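Local coordinates for protein fumarate lyase (Mesorhizobium sp., PDB 3C8T) that is of unassigned activity but belongs to the fumarate lyase family, largely helical proteins that assemble as tetramers around a core of long packed helices, at residues A175-E180 / V235-L240; S226-V231 / H319-A324; R297-S302 / V325-A330. One frame throughout, in Å; residues are numbered along the deposited sequence.

Contact 1. Residues A175-E180 / V235-L240; sequences AARLEE and VQFLAL
The ring of Phe237 bridges most of the space between two nearly antiparallel helices, reaching CB of Arg177 and the backbone and CB of Leu178. The short segments run at 175° to each other, with 11.0 Å between their axes, so large side chains have to fill the gap; even the closest CA pair, Leu178 and Phe237, lies 7.7 Å apart.

The apolar part comes first. Phe237 has CG anti to its own backbone N (chi1 165°), which sends the ring across to helix 160-185. There its CZ lies 3.8 Å from CB of Leu178, and CA of Leu178 sits over one ring face. CB of Arg177 approaches the same ring obliquely, 3.7 Å from Phe237 CE1. Ile127 of helix 104-140 and Ile181 also touch the Phe237 side chain.

The second part is a methyl group against a charged plane. Leu240 CD2 lies over one face of the Arg177 guanidinium, offset toward the rim, at 3.5 Å from Arg177 NE. The arginine chain, extended from CG to NE, crosses the leucine at about a right angle, and CD2 also meets Arg177 CD, 3.6 Å away. No hydrogen bond joins the two segments. The charge is used elsewhere: NH2 of Arg177 forms salt bridges with Glu233 and Asp229 of the second subunit.

With Leu240 also packing on Gln236 of the second subunit, the pair belongs to an intersubunit interface as well as to the chain's own core. Long antiparallel helices packed in this way, within a chain and across subunits, are characteristic of the central helical bundle of the fumarate lyase fold.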
# COMPACT_ATOMS: atom_id res chain seq x y z
N ALA A 175 -5.07 1.06 24.25
CA ALA A 175 -5.93 0.33 25.21
C ALA A 175 -7.36 0.81 25.19
O ALA A 175 -8.28 -0.02 25.21
CB ALA A 175 -5.39 0.40 26.63
N ALA A 176 -7.55 2.13 25.13
CA ALA A 176 -8.87 2.73 25.01
C ALA A 176 -9.56 2.33 23.69
O ALA A 176 -10.74 1.97 23.69
CB ALA A 176 -8.83 4.25 25.19
N ARG A 177 -8.82 2.41 22.58
CA ARG A 177 -9.35 2.04 21.23
C ARG A 177 -9.87 0.59 21.20
O ARG A 177 -10.96 0.31 20.68
CB ARG A 177 -8.29 2.25 20.14
CG ARG A 177 -7.86 3.70 19.91
CD ARG A 177 -6.72 3.84 18.91
NE ARG A 177 -6.40 5.26 18.76
CZ ARG A 177 -5.29 5.85 19.20
NH1 ARG A 177 -4.31 5.13 19.74
NH2 ARG A 177 -5.16 7.15 19.06
N LEU A 178 -9.09 -0.34 21.78
CA LEU A 178 -9.45 -1.76 21.83
C LEU A 178 -10.86 -1.99 22.42
O LEU A 178 -11.67 -2.76 21.87
CB LEU A 178 -8.38 -2.56 22.60
CG LEU A 178 -8.50 -4.11 22.56
CD1 LEU A 178 -7.14 -4.82 22.70
CD2 LEU A 178 -9.46 -4.65 23.61
N GLU A 179 -11.13 -1.32 23.54
CA GLU A 179 -12.41 -1.39 24.23
C GLU A 179 -13.58 -0.83 23.39
O GLU A 179 -14.69 -1.36 23.42
CB GLU A 179 -12.32 -0.74 25.65
CG GLU A 179 -11.24 -1.37 26.58
CD GLU A 179 -11.27 -2.93 26.66
OE1 GLU A 179 -12.37 -3.52 26.75
OE2 GLU A 179 -10.18 -3.59 26.64
N GLU A 180 -13.33 0.23 22.62
CA GLU A 180 -14.34 0.80 21.71
C GLU A 180 -14.69 -0.11 20.51
O GLU A 180 -15.88 -0.23 20.10
CB GLU A 180 -13.89 2.21 21.24
CG GLU A 180 -13.97 3.26 22.38
CD GLU A 180 -13.38 4.65 22.05
OE1 GLU A 180 -12.55 4.79 21.12
OE2 GLU A 180 -13.77 5.63 22.75
N VAL A 235 -8.34 -4.80 12.04
CA VAL A 235 -6.97 -4.93 11.51
C VAL A 235 -6.26 -3.56 11.37
O VAL A 235 -5.04 -3.46 11.55
CB VAL A 235 -7.00 -5.66 10.18
CG1 VAL A 235 -5.58 -5.83 9.59
CG2 VAL A 235 -7.72 -7.02 10.38
N GLN A 236 -7.02 -2.52 11.03
CA GLN A 236 -6.51 -1.16 11.03
C GLN A 236 -5.95 -0.82 12.40
O GLN A 236 -4.88 -0.23 12.47
CB GLN A 236 -7.57 -0.14 10.63
CG GLN A 236 -7.96 -0.12 9.16
CD GLN A 236 -8.63 1.23 8.77
OE1 GLN A 236 -8.15 1.94 7.88
NE2 GLN A 236 -9.71 1.59 9.48
N PHE A 237 -6.67 -1.20 13.46
CA PHE A 237 -6.26 -1.01 14.82
C PHE A 237 -4.94 -1.77 15.08
O PHE A 237 -4.02 -1.23 15.68
CB PHE A 237 -7.36 -1.43 15.81
CG PHE A 237 -6.84 -1.59 17.28
CD1 PHE A 237 -6.57 -0.46 18.06
CD2 PHE A 237 -6.53 -2.83 17.79
CE1 PHE A 237 -6.06 -0.59 19.35
CE2 PHE A 237 -6.02 -2.98 19.09
CZ PHE A 237 -5.79 -1.84 19.87
N LEU A 238 -4.85 -3.03 14.65
CA LEU A 238 -3.58 -3.77 14.74
C LEU A 238 -2.41 -3.03 14.10
O LEU A 238 -1.31 -3.00 14.64
CB LEU A 238 -3.69 -5.20 14.12
CG LEU A 238 -4.71 -6.09 14.90
CD1 LEU A 238 -4.96 -7.43 14.23
CD2 LEU A 238 -4.40 -6.26 16.38
N ALA A 239 -2.67 -2.48 12.92
CA ALA A 239 -1.69 -1.66 12.20
C ALA A 239 -1.29 -0.38 12.94
O ALA A 239 -0.14 0.04 12.85
CB ALA A 239 -2.19 -1.33 10.80
N LEU A 240 -2.22 0.22 13.69
CA LEU A 240 -1.92 1.46 14.43
C LEU A 240 -1.01 1.17 15.63
O LEU A 240 -0.02 1.88 15.86
CB LEU A 240 -3.22 2.12 14.90
CG LEU A 240 -3.21 3.59 15.32
CD1 LEU A 240 -3.22 4.49 14.06
CD2 LEU A 240 -4.46 3.88 16.16

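Contact 2. Residues S226-V231 / H319-A324; sequences SARDAV and HLEWSA
Arg228 takes hold of Glu321 side-on, giving one nitrogen to each carboxylate oxygen. NE donates to OE2 of Glu321 at 2.7 Å, and NH2 of Arg228 donates to OE1 of Glu321, also at 2.7 Å and nearly straight (170° at the hydrogen). Both oxygens are met on their syn sides and lie close to the guanidinium plane, although the two flat groups are twisted 32° apart.

The arginine folds back to get there: bends at chi2 and chi3 curl its chain so that CG also lies 3.3 Å from Glu321 OE2. Glu321 comes in extended beyond CG, at about a right angle to it. CG1 of Val231, one turn further on, is 4.2 Å from Glu321 OE1.

Outside this pair, NH1 of Arg228 forms a salt bridge with Asp109 and a hydrogen bond to Trp224 O, which help fix the rotation of the guanidinium. Met303 of helix 284-306 packs against both Val231 and Glu321.

Arg228 is the N-cap residue of helix 229-255, so this buried, bidentate salt bridge ties that helix start to the first turns of helix 315-344, and its two short bonds engage both carboxylate oxygens and fix the rotation of the group.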
# COMPACT_ATOMS: atom_id res chain seq x y z
N SER A 226 -21.63 -8.64 3.54
CA SER A 226 -20.97 -7.70 2.62
C SER A 226 -20.70 -6.29 3.19
O SER A 226 -20.28 -5.41 2.45
CB SER A 226 -21.77 -7.60 1.33
OG SER A 226 -22.98 -6.92 1.58
N ALA A 227 -20.91 -6.12 4.49
CA ALA A 227 -20.59 -4.88 5.24
C ALA A 227 -19.47 -5.18 6.24
O ALA A 227 -19.72 -5.56 7.41
CB ALA A 227 -21.87 -4.33 5.98
N ARG A 228 -18.22 -5.01 5.79
CA ARG A 228 -17.04 -5.61 6.47
C ARG A 228 -16.25 -4.61 7.34
O ARG A 228 -15.09 -4.88 7.67
CB ARG A 228 -16.09 -6.23 5.40
CG ARG A 228 -16.80 -7.20 4.40
CD ARG A 228 -17.60 -8.31 5.12
NE ARG A 228 -16.77 -9.35 5.72
CZ ARG A 228 -17.23 -10.42 6.37
NH1 ARG A 228 -18.56 -10.59 6.54
NH2 ARG A 228 -16.36 -11.34 6.82
N ASP A 229 -16.86 -3.47 7.66
CA ASP A 229 -16.17 -2.38 8.32
C ASP A 229 -15.70 -2.69 9.74
O ASP A 229 -14.68 -2.18 10.18
CB ASP A 229 -17.02 -1.10 8.30
CG ASP A 229 -18.45 -1.33 8.84
OD1 ASP A 229 -19.26 -2.01 8.16
OD2 ASP A 229 -18.75 -0.85 9.94
N ALA A 230 -16.45 -3.51 10.47
CA ALA A 230 -16.04 -3.82 11.82
C ALA A 230 -14.85 -4.75 11.83
O ALA A 230 -13.99 -4.67 12.73
CB ALA A 230 -17.18 -4.39 12.62
N VAL A 231 -14.76 -5.61 10.82
CA VAL A 231 -13.56 -6.45 10.69
C VAL A 231 -12.35 -5.65 10.18
O VAL A 231 -11.24 -5.79 10.69
CB VAL A 231 -13.80 -7.68 9.76
CG1 VAL A 231 -12.49 -8.54 9.67
CG2 VAL A 231 -15.04 -8.52 10.24
N HIS A 319 -12.11 -13.58 0.21
CA HIS A 319 -10.88 -14.34 0.25
C HIS A 319 -9.72 -13.53 0.86
O HIS A 319 -8.85 -14.08 1.53
CB HIS A 319 -10.50 -14.79 -1.15
CG HIS A 319 -9.55 -15.94 -1.17
ND1 HIS A 319 -9.91 -17.20 -1.60
CD2 HIS A 319 -8.26 -16.04 -0.75
CE1 HIS A 319 -8.87 -18.01 -1.48
NE2 HIS A 319 -7.87 -17.34 -0.95
N LEU A 320 -9.73 -12.22 0.62
CA LEU A 320 -8.71 -11.33 1.16
C LEU A 320 -8.64 -11.26 2.68
O LEU A 320 -7.55 -11.14 3.22
CB LEU A 320 -8.83 -9.92 0.56
CG LEU A 320 -8.29 -9.62 -0.84
CD1 LEU A 320 -8.51 -8.11 -1.07
CD2 LEU A 320 -6.75 -10.00 -0.87
N GLU A 321 -9.80 -11.33 3.37
CA GLU A 321 -9.85 -11.45 4.84
C GLU A 321 -9.14 -12.67 5.40
O GLU A 321 -8.67 -12.62 6.55
CB GLU A 321 -11.31 -11.47 5.34
CG GLU A 321 -12.17 -10.43 4.62
CD GLU A 321 -13.47 -10.08 5.35
OE1 GLU A 321 -13.79 -10.73 6.37
OE2 GLU A 321 -14.16 -9.14 4.90
N TRP A 322 -9.08 -13.75 4.61
CA TRP A 322 -8.59 -15.06 5.04
C TRP A 322 -7.10 -15.07 5.31
O TRP A 322 -6.62 -15.98 5.97
CB TRP A 322 -8.91 -16.16 4.01
CG TRP A 322 -10.40 -16.47 3.81
CD1 TRP A 322 -11.44 -16.04 4.58
CD2 TRP A 322 -10.99 -17.31 2.79
NE1 TRP A 322 -12.64 -16.55 4.09
CE2 TRP A 322 -12.38 -17.32 2.99
CE3 TRP A 322 -10.46 -18.04 1.72
CZ2 TRP A 322 -13.27 -18.05 2.17
CZ3 TRP A 322 -11.34 -18.76 0.89
CH2 TRP A 322 -12.73 -18.76 1.13
N SER A 323 -6.36 -14.12 4.75
CA SER A 323 -4.96 -13.89 5.13
C SER A 323 -4.89 -12.68 6.08
O SER A 323 -4.24 -12.72 7.13
CB SER A 323 -4.09 -13.66 3.89
OG SER A 323 -4.29 -12.37 3.33
N ALA A 324 -5.62 -11.62 5.74
CA ALA A 324 -5.41 -10.37 6.46
C ALA A 324 -5.76 -10.48 7.97
O ALA A 324 -5.01 -9.96 8.85
CB ALA A 324 -6.11 -9.20 5.75

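Contact 3. Residues R297-S302 / V325-A330; sequences RNHATS and VPEGFA
Water 1 joins His299 to Glu327: it lies 2.7 Å from NE2 of His299, in the plane of the ring and at its edge, and donates to OE1 of Glu327, also at 2.7 Å. The carboxylate meets the ring directly too, obliquely, with OE1 of Glu327 3.3 Å from CE1 of His299. The planes of ring and carboxylate stand 82° apart, and CB of Glu327 is 3.5 Å from His299 NE2, so both CB and OE1 of Glu327 touch the CE1-NE2 side of the imidazole.

Further in, the imidazole lies against backbone. Gly328 N is over one ring face, 3.6 Å from CD2 of His299, and Gly328 CA is 3.8 Å from that same CD2. With no side chain on Gly328, the helices come close here: the CA atoms of His299 and Gly328 are 5.6 Å apart. These are two successive long helices of the fumarate lyase bundle, 284-306 and 315-344, and the second is kinked at Pro326, whose N makes no bond to the preceding turn.

The first helix also turns a polar side toward other subunits. There Arg297 NH2 donates to Asn298 OD1 at 3.1 Å, with the oxygen in the guanidinium plane, and also forms a salt bridge with Asp305 of the third subunit. Phe329, whose side chain leaves the backbone away from segment 297-302, packs on Ile116 and Ile123 of helix 104-140.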
# COMPACT_ATOMS: atom_id res chain seq x y z
N ARG A 297 0.65 -3.31 8.48
CA ARG A 297 0.16 -2.25 7.61
C ARG A 297 -0.39 -2.82 6.30
O ARG A 297 -1.44 -2.42 5.85
CB ARG A 297 1.26 -1.23 7.33
CG ARG A 297 0.83 -0.06 6.40
CD ARG A 297 2.08 0.62 5.72
NE ARG A 297 2.63 -0.27 4.70
CZ ARG A 297 3.85 -0.20 4.13
NH1 ARG A 297 4.73 0.76 4.45
NH2 ARG A 297 4.18 -1.13 3.24
N ASN A 298 0.34 -3.74 5.67
CA ASN A 298 -0.13 -4.39 4.44
C ASN A 298 -1.42 -5.17 4.68
O ASN A 298 -2.32 -5.15 3.85
CB ASN A 298 0.92 -5.35 3.90
CG ASN A 298 2.03 -4.65 3.14
OD1 ASN A 298 2.04 -3.40 2.96
ND2 ASN A 298 2.98 -5.45 2.67
N HIS A 299 -1.52 -5.89 5.80
CA HIS A 299 -2.81 -6.56 6.10
C HIS A 299 -3.96 -5.54 6.26
O HIS A 299 -5.08 -5.84 5.89
CB HIS A 299 -2.70 -7.55 7.27
CG HIS A 299 -1.72 -8.68 7.02
ND1 HIS A 299 -1.83 -9.53 5.93
CD2 HIS A 299 -0.60 -9.06 7.68
CE1 HIS A 299 -0.83 -10.39 5.95
NE2 HIS A 299 -0.07 -10.13 7.00
N ALA A 300 -3.69 -4.35 6.79
CA ALA A 300 -4.76 -3.32 6.91
C ALA A 300 -5.19 -2.82 5.54
O ALA A 300 -6.37 -2.72 5.24
CB ALA A 300 -4.33 -2.13 7.84
N THR A 301 -4.22 -2.53 4.69
CA THR A 301 -4.45 -2.22 3.27
C THR A 301 -5.35 -3.24 2.57
O THR A 301 -6.34 -2.83 1.96
CB THR A 301 -3.10 -2.06 2.56
OG1 THR A 301 -2.36 -1.08 3.28
CG2 THR A 301 -3.28 -1.56 1.12
N SER A 302 -5.05 -4.54 2.71
CA SER A 302 -5.92 -5.60 2.16
C SER A 302 -7.34 -5.54 2.69
O SER A 302 -8.27 -5.82 1.95
CB SER A 302 -5.39 -7.02 2.49
OG SER A 302 -4.16 -7.32 1.89
N VAL A 325 -6.87 -11.18 8.29
CA VAL A 325 -7.25 -11.36 9.71
C VAL A 325 -6.30 -12.27 10.49
O VAL A 325 -5.66 -11.81 11.46
CB VAL A 325 -8.78 -11.77 9.89
CG1 VAL A 325 -9.14 -12.06 11.37
CG2 VAL A 325 -9.69 -10.66 9.32
N PRO A 326 -6.18 -13.56 10.10
CA PRO A 326 -5.31 -14.37 10.95
C PRO A 326 -3.87 -13.92 10.99
O PRO A 326 -3.22 -14.02 12.07
CB PRO A 326 -5.41 -15.78 10.36
CG PRO A 326 -5.96 -15.61 8.99
CD PRO A 326 -6.79 -14.36 9.02
N GLU A 327 -3.34 -13.47 9.84
CA GLU A 327 -1.94 -13.05 9.80
C GLU A 327 -1.72 -11.67 10.44
O GLU A 327 -0.74 -11.47 11.12
CB GLU A 327 -1.42 -13.08 8.36
CG GLU A 327 -1.41 -14.48 7.76
CD GLU A 327 -1.05 -14.47 6.26
OE1 GLU A 327 -0.17 -13.66 5.86
OE2 GLU A 327 -1.63 -15.29 5.50
N GLY A 328 -2.62 -10.71 10.22
CA GLY A 328 -2.57 -9.42 10.96
C GLY A 328 -2.47 -9.70 12.46
O GLY A 328 -1.65 -9.08 13.15
N PHE A 329 -3.29 -10.64 12.95
CA PHE A 329 -3.30 -11.00 14.39
C PHE A 329 -2.03 -11.67 14.86
O PHE A 329 -1.52 -11.32 15.92
CB PHE A 329 -4.52 -11.88 14.77
CG PHE A 329 -5.72 -11.08 15.28
CD1 PHE A 329 -5.80 -10.65 16.60
CD2 PHE A 329 -6.78 -10.75 14.42
CE1 PHE A 329 -6.92 -9.92 17.07
CE2 PHE A 329 -7.87 -10.00 14.86
CZ PHE A 329 -7.96 -9.60 16.19
N ALA A 330 -1.54 -12.64 14.10
CA ALA A 330 -0.35 -13.38 14.44
C ALA A 330 0.89 -12.49 14.51
O ALA A 330 1.67 -12.57 15.48
CB ALA A 330 -0.13 -14.50 13.42
O HOH W 1 1.77 -12.17 6.96

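How the contacts relate
Contacts 1 and 2 are fully buried, and contact 3 is buried except at its Glu327 side; each draws on different chemistry. Contact 1, nearest the chain centre, is carried by apolar packing, with its arginine charge spent on the second subunit. Contact 2, farthest out, is a direct ion pair, and contact 3 pairs a close backbone approach with a water bridge. Contacts 1 and 2 share helix 229-255, and contacts 2 and 3 share helix 315-344. Val231 CG1 of contact 2 packs on Val325 CG2 of contact 3, while Ala239 of contact 1 meets Ala300 of contact 3. All three reach the second subunit, and contacts 2 and 3 the third as well.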